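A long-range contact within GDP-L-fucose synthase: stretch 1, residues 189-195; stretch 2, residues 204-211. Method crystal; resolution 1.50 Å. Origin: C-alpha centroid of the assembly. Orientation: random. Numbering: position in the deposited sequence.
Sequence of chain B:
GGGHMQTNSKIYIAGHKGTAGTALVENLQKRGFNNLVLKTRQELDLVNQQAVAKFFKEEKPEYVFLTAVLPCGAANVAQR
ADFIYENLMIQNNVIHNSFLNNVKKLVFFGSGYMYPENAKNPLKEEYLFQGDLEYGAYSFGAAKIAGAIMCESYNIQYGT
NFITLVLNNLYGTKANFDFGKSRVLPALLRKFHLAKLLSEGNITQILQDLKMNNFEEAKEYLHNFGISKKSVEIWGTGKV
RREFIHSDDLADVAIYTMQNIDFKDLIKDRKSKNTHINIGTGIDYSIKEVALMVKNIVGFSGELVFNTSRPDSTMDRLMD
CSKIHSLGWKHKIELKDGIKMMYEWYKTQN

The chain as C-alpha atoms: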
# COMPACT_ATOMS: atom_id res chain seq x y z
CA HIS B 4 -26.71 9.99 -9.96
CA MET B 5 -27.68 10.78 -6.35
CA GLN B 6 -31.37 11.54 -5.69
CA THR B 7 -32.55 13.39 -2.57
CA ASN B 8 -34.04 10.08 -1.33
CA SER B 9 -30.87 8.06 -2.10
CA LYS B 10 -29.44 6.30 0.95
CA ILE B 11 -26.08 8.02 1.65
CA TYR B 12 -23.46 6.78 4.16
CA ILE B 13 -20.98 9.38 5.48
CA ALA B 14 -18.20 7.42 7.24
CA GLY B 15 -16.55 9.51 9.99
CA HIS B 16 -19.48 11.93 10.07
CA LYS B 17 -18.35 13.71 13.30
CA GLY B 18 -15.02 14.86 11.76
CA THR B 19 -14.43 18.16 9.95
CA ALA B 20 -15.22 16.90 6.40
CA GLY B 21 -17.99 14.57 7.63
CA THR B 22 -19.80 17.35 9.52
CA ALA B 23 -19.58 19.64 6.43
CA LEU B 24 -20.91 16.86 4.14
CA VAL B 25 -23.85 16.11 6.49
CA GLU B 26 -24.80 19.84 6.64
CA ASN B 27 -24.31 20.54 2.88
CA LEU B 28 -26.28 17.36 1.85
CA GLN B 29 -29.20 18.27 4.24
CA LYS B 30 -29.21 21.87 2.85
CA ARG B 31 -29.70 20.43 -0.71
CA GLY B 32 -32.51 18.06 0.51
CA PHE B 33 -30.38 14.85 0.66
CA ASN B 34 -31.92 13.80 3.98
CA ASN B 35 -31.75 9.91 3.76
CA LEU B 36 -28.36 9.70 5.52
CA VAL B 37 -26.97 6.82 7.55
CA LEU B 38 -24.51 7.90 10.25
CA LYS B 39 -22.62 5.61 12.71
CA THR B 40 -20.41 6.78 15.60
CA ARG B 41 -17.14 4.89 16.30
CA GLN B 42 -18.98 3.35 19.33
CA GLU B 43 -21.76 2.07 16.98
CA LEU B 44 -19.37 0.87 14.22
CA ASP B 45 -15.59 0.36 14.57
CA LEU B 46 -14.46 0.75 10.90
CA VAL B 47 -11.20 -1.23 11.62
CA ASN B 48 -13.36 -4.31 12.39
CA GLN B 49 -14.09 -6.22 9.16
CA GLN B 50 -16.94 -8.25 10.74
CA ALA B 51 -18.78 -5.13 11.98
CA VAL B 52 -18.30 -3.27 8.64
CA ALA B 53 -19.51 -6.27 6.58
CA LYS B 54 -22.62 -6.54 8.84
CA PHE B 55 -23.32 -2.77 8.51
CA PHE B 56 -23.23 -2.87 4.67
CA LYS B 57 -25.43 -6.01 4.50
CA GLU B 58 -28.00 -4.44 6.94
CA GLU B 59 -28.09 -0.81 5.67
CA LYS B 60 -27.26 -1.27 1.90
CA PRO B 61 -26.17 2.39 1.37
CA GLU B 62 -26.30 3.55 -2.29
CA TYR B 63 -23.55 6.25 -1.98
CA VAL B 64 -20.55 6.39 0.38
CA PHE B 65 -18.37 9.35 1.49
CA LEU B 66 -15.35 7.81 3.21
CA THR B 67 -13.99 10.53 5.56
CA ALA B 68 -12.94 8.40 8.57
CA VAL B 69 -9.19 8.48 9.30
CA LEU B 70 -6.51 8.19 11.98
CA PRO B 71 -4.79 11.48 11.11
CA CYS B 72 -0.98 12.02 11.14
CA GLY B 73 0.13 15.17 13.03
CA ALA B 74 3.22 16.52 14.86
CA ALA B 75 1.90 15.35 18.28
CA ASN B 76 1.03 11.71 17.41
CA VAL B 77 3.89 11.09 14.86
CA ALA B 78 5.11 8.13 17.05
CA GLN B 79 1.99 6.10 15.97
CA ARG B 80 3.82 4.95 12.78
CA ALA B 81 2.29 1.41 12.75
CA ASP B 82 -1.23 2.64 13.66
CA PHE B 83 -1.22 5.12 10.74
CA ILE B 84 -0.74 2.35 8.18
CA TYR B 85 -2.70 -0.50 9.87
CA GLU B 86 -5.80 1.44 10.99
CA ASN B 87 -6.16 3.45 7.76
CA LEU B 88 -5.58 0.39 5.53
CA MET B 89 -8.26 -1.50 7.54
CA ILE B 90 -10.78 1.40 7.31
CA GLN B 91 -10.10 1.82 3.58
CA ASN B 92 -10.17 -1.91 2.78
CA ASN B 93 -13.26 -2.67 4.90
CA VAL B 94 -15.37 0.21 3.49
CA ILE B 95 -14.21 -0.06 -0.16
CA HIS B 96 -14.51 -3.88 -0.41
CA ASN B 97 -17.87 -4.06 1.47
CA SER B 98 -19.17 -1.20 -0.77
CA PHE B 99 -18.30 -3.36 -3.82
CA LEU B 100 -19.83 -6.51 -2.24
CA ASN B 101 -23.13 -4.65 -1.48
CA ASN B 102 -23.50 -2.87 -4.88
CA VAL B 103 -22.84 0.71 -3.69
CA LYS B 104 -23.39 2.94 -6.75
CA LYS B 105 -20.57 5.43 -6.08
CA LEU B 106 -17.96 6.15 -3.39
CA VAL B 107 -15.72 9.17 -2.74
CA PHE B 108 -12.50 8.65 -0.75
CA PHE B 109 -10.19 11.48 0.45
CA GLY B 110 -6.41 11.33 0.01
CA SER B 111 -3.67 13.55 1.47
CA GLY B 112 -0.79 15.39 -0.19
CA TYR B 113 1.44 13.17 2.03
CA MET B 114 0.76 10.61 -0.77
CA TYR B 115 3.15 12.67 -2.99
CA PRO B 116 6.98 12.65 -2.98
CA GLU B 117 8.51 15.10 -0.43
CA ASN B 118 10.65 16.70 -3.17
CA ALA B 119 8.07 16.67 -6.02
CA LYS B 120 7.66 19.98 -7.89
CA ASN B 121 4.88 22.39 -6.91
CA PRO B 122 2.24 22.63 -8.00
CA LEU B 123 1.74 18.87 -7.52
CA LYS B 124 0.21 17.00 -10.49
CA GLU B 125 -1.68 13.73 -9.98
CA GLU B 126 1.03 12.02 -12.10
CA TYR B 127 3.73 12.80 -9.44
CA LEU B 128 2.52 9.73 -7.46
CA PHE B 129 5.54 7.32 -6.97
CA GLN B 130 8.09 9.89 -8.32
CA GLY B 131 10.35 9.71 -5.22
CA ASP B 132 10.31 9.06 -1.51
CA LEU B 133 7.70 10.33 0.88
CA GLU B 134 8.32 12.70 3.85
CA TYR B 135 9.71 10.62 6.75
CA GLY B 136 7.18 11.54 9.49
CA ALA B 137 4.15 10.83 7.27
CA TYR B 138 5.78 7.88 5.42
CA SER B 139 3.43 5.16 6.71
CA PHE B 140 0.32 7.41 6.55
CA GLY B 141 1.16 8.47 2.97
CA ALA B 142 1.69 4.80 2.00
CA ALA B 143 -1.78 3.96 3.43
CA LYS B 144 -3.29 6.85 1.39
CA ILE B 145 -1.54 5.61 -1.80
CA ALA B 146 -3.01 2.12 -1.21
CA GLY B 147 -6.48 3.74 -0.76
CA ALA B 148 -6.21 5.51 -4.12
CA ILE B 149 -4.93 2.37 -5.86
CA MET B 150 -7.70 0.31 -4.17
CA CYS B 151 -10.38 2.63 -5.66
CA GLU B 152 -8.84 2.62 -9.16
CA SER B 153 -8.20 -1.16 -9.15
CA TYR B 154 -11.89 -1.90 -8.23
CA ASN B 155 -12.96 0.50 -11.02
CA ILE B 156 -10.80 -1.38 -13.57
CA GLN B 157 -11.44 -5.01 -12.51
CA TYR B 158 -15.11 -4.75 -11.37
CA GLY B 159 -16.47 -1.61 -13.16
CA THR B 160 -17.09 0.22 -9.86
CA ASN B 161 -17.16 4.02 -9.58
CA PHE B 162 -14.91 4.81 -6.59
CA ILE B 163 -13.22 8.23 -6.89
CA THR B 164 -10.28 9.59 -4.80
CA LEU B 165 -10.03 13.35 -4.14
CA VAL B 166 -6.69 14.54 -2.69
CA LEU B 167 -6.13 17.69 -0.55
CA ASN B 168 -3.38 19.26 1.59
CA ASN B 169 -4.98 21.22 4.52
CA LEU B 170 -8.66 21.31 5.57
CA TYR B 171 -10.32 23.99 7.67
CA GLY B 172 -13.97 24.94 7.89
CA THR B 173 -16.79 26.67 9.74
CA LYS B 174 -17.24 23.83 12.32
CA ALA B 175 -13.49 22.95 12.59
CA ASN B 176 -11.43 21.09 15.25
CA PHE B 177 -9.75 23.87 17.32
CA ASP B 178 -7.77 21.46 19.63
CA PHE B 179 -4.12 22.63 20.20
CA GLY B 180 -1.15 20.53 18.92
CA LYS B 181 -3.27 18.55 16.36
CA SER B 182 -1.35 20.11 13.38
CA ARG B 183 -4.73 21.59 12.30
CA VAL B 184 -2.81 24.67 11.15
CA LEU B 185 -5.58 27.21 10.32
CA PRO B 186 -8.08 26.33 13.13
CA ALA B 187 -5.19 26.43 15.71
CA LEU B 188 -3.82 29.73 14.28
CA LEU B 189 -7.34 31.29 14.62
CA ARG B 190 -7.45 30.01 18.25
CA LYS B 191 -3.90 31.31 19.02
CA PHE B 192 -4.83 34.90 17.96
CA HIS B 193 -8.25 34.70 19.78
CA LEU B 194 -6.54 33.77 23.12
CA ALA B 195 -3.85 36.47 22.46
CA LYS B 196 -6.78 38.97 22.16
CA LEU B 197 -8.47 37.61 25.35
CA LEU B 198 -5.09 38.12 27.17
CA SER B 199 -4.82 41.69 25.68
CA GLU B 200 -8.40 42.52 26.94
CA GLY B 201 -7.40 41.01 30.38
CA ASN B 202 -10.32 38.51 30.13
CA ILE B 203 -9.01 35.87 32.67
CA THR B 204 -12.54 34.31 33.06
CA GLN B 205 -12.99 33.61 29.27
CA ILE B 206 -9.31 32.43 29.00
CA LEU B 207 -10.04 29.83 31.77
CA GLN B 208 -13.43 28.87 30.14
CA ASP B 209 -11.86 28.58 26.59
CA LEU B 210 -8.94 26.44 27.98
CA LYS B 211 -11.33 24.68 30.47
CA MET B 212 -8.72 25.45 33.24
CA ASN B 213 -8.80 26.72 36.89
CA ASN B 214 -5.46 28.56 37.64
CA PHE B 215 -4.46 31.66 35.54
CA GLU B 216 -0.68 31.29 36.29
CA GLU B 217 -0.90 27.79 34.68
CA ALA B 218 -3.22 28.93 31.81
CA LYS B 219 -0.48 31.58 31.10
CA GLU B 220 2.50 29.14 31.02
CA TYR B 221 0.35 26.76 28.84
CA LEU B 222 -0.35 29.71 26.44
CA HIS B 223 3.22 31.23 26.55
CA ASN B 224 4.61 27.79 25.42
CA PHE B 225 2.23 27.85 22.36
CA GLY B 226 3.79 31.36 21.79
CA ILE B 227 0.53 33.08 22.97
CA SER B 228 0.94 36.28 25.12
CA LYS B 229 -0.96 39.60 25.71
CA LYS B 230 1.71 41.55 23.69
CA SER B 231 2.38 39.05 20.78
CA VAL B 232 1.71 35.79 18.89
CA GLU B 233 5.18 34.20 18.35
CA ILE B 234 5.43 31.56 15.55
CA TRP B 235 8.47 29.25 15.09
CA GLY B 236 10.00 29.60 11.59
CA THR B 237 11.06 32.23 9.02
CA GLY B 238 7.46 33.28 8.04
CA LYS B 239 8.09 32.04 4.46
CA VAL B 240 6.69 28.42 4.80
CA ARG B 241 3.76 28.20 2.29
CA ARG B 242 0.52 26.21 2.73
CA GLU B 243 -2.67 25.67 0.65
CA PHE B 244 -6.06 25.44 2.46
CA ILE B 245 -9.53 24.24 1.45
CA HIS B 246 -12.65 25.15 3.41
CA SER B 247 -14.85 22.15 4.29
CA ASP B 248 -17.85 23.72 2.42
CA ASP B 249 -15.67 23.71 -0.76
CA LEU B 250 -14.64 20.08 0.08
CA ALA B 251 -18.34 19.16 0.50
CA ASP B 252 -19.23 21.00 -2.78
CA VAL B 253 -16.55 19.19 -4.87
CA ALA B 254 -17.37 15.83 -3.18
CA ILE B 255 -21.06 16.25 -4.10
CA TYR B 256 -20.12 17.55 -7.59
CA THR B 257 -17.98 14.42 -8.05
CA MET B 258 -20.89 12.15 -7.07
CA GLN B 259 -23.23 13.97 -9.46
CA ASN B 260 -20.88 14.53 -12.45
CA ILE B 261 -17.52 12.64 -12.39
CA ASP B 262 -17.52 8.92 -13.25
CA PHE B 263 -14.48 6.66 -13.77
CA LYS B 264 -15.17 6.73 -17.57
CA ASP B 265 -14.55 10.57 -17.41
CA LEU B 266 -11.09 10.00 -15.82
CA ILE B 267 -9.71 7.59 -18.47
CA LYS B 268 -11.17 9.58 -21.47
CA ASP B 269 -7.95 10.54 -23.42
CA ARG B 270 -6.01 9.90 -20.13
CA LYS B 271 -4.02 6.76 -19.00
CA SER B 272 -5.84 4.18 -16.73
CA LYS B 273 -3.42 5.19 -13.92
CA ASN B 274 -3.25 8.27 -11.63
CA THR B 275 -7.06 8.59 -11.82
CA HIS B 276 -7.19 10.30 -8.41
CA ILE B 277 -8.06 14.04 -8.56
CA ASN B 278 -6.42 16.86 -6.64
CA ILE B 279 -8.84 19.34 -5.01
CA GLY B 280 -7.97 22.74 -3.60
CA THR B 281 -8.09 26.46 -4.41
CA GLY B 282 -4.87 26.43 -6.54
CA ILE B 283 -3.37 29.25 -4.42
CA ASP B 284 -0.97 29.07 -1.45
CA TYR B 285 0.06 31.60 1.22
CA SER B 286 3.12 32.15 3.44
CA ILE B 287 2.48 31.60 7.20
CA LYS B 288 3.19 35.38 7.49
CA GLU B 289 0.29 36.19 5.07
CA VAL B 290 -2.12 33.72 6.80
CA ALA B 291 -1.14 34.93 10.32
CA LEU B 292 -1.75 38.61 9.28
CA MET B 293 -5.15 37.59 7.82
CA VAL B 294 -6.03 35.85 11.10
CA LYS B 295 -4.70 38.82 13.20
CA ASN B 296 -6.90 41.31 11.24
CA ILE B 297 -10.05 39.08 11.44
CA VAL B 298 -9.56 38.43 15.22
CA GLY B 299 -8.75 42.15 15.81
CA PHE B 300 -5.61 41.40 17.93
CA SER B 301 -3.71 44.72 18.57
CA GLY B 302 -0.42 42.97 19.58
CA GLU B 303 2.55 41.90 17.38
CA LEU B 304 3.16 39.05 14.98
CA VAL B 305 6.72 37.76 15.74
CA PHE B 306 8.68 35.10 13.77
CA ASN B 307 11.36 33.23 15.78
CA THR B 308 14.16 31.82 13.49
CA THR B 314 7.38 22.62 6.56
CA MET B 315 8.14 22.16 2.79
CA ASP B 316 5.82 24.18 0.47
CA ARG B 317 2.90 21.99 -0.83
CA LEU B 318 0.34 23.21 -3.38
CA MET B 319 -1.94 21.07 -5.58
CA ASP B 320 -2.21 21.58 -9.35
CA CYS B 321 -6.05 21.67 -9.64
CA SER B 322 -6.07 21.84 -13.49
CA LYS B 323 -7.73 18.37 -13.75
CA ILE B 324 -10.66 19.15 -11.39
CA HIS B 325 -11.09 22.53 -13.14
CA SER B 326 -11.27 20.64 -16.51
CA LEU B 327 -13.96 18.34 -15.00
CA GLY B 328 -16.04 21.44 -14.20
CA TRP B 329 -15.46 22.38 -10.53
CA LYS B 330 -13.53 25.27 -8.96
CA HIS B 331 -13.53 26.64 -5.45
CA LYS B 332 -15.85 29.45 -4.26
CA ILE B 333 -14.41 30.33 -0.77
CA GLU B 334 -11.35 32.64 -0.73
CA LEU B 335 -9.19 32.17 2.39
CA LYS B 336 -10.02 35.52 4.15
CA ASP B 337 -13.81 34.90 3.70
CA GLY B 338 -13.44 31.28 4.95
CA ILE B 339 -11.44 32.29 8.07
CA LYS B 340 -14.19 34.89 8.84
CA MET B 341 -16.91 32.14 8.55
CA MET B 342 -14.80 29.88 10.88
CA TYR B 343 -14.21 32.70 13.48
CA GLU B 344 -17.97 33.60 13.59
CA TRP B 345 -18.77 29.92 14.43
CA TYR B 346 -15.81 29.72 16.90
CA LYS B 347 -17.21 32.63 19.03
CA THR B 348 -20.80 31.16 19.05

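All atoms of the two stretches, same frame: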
# COMPACT_ATOMS: atom_id res chain seq x y z
N LEU B 189 -6.18 30.45 14.25
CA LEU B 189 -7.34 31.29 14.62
C LEU B 189 -7.43 31.30 16.15
O LEU B 189 -7.58 32.40 16.73
CB LEU B 189 -8.63 30.75 13.99
CG LEU B 189 -9.88 31.57 14.28
CD1 LEU B 189 -9.73 33.00 13.80
CD2 LEU B 189 -11.11 30.93 13.65
N ARG B 190 -7.29 30.13 16.78
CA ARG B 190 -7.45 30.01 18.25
C ARG B 190 -6.30 30.73 18.96
O ARG B 190 -6.57 31.36 19.99
CB ARG B 190 -7.53 28.57 18.74
CG ARG B 190 -8.03 28.47 20.18
CD ARG B 190 -8.44 27.07 20.58
NE ARG B 190 -8.73 26.97 22.01
CZ ARG B 190 -8.98 25.83 22.65
NH1 ARG B 190 -9.23 25.85 23.94
NH2 ARG B 190 -8.97 24.68 21.99
N LYS B 191 -5.09 30.65 18.42
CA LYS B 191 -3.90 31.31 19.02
C LYS B 191 -4.12 32.83 19.08
O LYS B 191 -3.84 33.44 20.14
CB LYS B 191 -2.63 31.01 18.22
CG LYS B 191 -1.99 29.65 18.48
CD LYS B 191 -0.59 29.51 17.88
CE LYS B 191 0.37 30.61 18.30
NZ LYS B 191 1.79 30.27 18.02
N PHE B 192 -4.60 33.44 18.00
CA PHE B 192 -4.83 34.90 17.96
C PHE B 192 -6.02 35.27 18.86
O PHE B 192 -5.96 36.34 19.46
CB PHE B 192 -5.00 35.41 16.53
CG PHE B 192 -3.68 35.70 15.87
CD1 PHE B 192 -3.05 36.92 16.07
CD2 PHE B 192 -3.05 34.74 15.10
CE1 PHE B 192 -1.83 37.19 15.49
CE2 PHE B 192 -1.83 35.02 14.50
CZ PHE B 192 -1.21 36.23 14.71
N HIS B 193 -7.06 34.43 18.93
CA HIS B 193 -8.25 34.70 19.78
C HIS B 193 -7.81 34.78 21.25
O HIS B 193 -8.18 35.77 21.93
CB HIS B 193 -9.33 33.65 19.55
CG HIS B 193 -10.53 33.85 20.41
ND1 HIS B 193 -11.45 34.85 20.16
CD2 HIS B 193 -10.95 33.20 21.51
CE1 HIS B 193 -12.40 34.80 21.08
NE2 HIS B 193 -12.12 33.79 21.91
N LEU B 194 -7.03 33.81 21.72
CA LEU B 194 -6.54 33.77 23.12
C LEU B 194 -5.57 34.93 23.37
O LEU B 194 -5.61 35.48 24.48
CB LEU B 194 -5.87 32.43 23.41
CG LEU B 194 -6.77 31.20 23.31
CD1 LEU B 194 -6.04 29.97 23.81
CD2 LEU B 194 -8.07 31.41 24.08
N ALA B 195 -4.74 35.29 22.39
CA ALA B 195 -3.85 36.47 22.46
C ALA B 195 -4.70 37.72 22.72
O ALA B 195 -4.29 38.57 23.54
CB ALA B 195 -3.04 36.63 21.19
N THR B 204 -11.36 35.21 32.93
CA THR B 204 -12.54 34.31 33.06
C THR B 204 -12.72 33.54 31.74
O THR B 204 -12.82 32.29 31.80
CB THR B 204 -13.78 35.10 33.47
OG1 THR B 204 -13.45 35.79 34.68
CG2 THR B 204 -15.00 34.23 33.70
N GLN B 205 -12.74 34.24 30.59
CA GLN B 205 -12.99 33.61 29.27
C GLN B 205 -11.76 32.80 28.84
O GLN B 205 -11.94 31.76 28.19
CB GLN B 205 -13.36 34.63 28.19
CG GLN B 205 -13.60 33.98 26.83
CD GLN B 205 -14.91 34.38 26.19
OE1 GLN B 205 -15.93 34.52 26.86
NE2 GLN B 205 -14.88 34.54 24.88
N ILE B 206 -10.55 33.24 29.20
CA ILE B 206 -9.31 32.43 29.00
C ILE B 206 -9.49 31.07 29.68
O ILE B 206 -9.25 30.04 29.03
CB ILE B 206 -8.06 33.18 29.52
CG1 ILE B 206 -7.65 34.29 28.55
CG2 ILE B 206 -6.92 32.20 29.79
CD1 ILE B 206 -6.68 35.30 29.12
N LEU B 207 -9.89 31.07 30.96
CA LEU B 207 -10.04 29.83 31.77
C LEU B 207 -11.17 28.96 31.20
O LEU B 207 -11.02 27.72 31.22
CB LEU B 207 -10.27 30.23 33.23
CG LEU B 207 -9.10 30.95 33.91
CD1 LEU B 207 -9.37 31.15 35.40
CD2 LEU B 207 -7.79 30.20 33.68
N GLN B 208 -12.25 29.58 30.69
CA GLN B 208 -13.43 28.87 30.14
C GLN B 208 -13.10 28.30 28.75
O GLN B 208 -13.56 27.18 28.45
CB GLN B 208 -14.64 29.81 30.08
CG GLN B 208 -15.29 30.03 31.44
CD GLN B 208 -16.53 30.89 31.35
OE1 GLN B 208 -16.45 32.10 31.15
NE2 GLN B 208 -17.68 30.26 31.48
N ASP B 209 -12.34 29.04 27.93
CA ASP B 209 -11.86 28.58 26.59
C ASP B 209 -10.91 27.39 26.78
O ASP B 209 -11.08 26.39 26.05
CB ASP B 209 -11.18 29.71 25.81
CG ASP B 209 -10.93 29.38 24.34
OD1 ASP B 209 -9.99 28.60 24.05
OD2 ASP B 209 -11.68 29.92 23.49
N LEU B 210 -9.97 27.48 27.72
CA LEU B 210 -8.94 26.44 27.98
C LEU B 210 -9.51 25.34 28.87
O LEU B 210 -8.85 24.30 29.03
CB LEU B 210 -7.72 27.09 28.65
CG LEU B 210 -6.88 28.01 27.77
CD1 LEU B 210 -5.74 28.63 28.56
CD2 LEU B 210 -6.35 27.28 26.54
N LYS B 211 -10.70 25.57 29.46
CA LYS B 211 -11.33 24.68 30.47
C LYS B 211 -10.32 24.42 31.60
O LYS B 211 -10.11 23.25 31.94
CB LYS B 211 -11.83 23.39 29.80
CG LYS B 211 -12.41 23.59 28.40
CD LYS B 211 -13.79 23.01 28.20
CE LYS B 211 -14.69 23.91 27.37
NZ LYS B 211 -15.88 23.20 26.86

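Stretch 1 is helical throughout and stretch 2 is helical for most of its length; the N-to-C directions of the two helices differ by 154°, so they run roughly antiparallel. Their axes come no closer than 11.1 Å, and the nearest CA atoms, L194 CA and I206 CA, are 6.6 Å apart; side chains therefore bridge most of the gap, and the two surfaces together bury only 305 Å².

L189 opens stretch 1 with its side chain out of reach of stretch 2. R190 makes the principal polar contact. Its CA-to-CB bond points toward stretch 2, and chi1 to chi3 are all t, an extended chain long enough to carry the guanidinium, with its several N-H donors, from its own helix to the D209 carboxylate. There R190 NE and R190 NH1 each donate a hydrogen bond to D209 OD1, both at 2.9 Å and with N-H...acceptor angles of 135°. One carboxylate oxygen thus receives two donors within a salt bridge, and the modest angles fit this shared acceptor. R190 NH1 also lies 2.9 Å from the backbone D209 O, but the angle is too poor for a hydrogen bond. D209, itself pointing toward stretch 1 with chi1 t, has 71 Å² covered; its other oxygen, OD2, is hydrogen-bonded elsewhere in the structure.

K191 and F192 take no part. H193 starts sideways, yet its ring end comes nearer: D209 OD2 lies 3.9 Å from H193 CD2, and Q205 NE2 4.1 Å from H193 NE2, both at the ring edge near its plane. These are packing distances. The flat imidazole of this buried residue can set its edge against polar side chains while ND1 is hydrogen-bonded elsewhere in the structure.

L194 contributes the most covered area of stretch 1, 72 Å². Its m,t rotamer brings CD1 to 3.8 Å from L210 CD2, an apolar contact suited to a buried side chain with no polar group to satisfy, while L194 CD2 packs 3.4 Å from D209 OD1, placing hydrocarbon beside the salt bridge. A195 points away from stretch 2 and makes no contact with it.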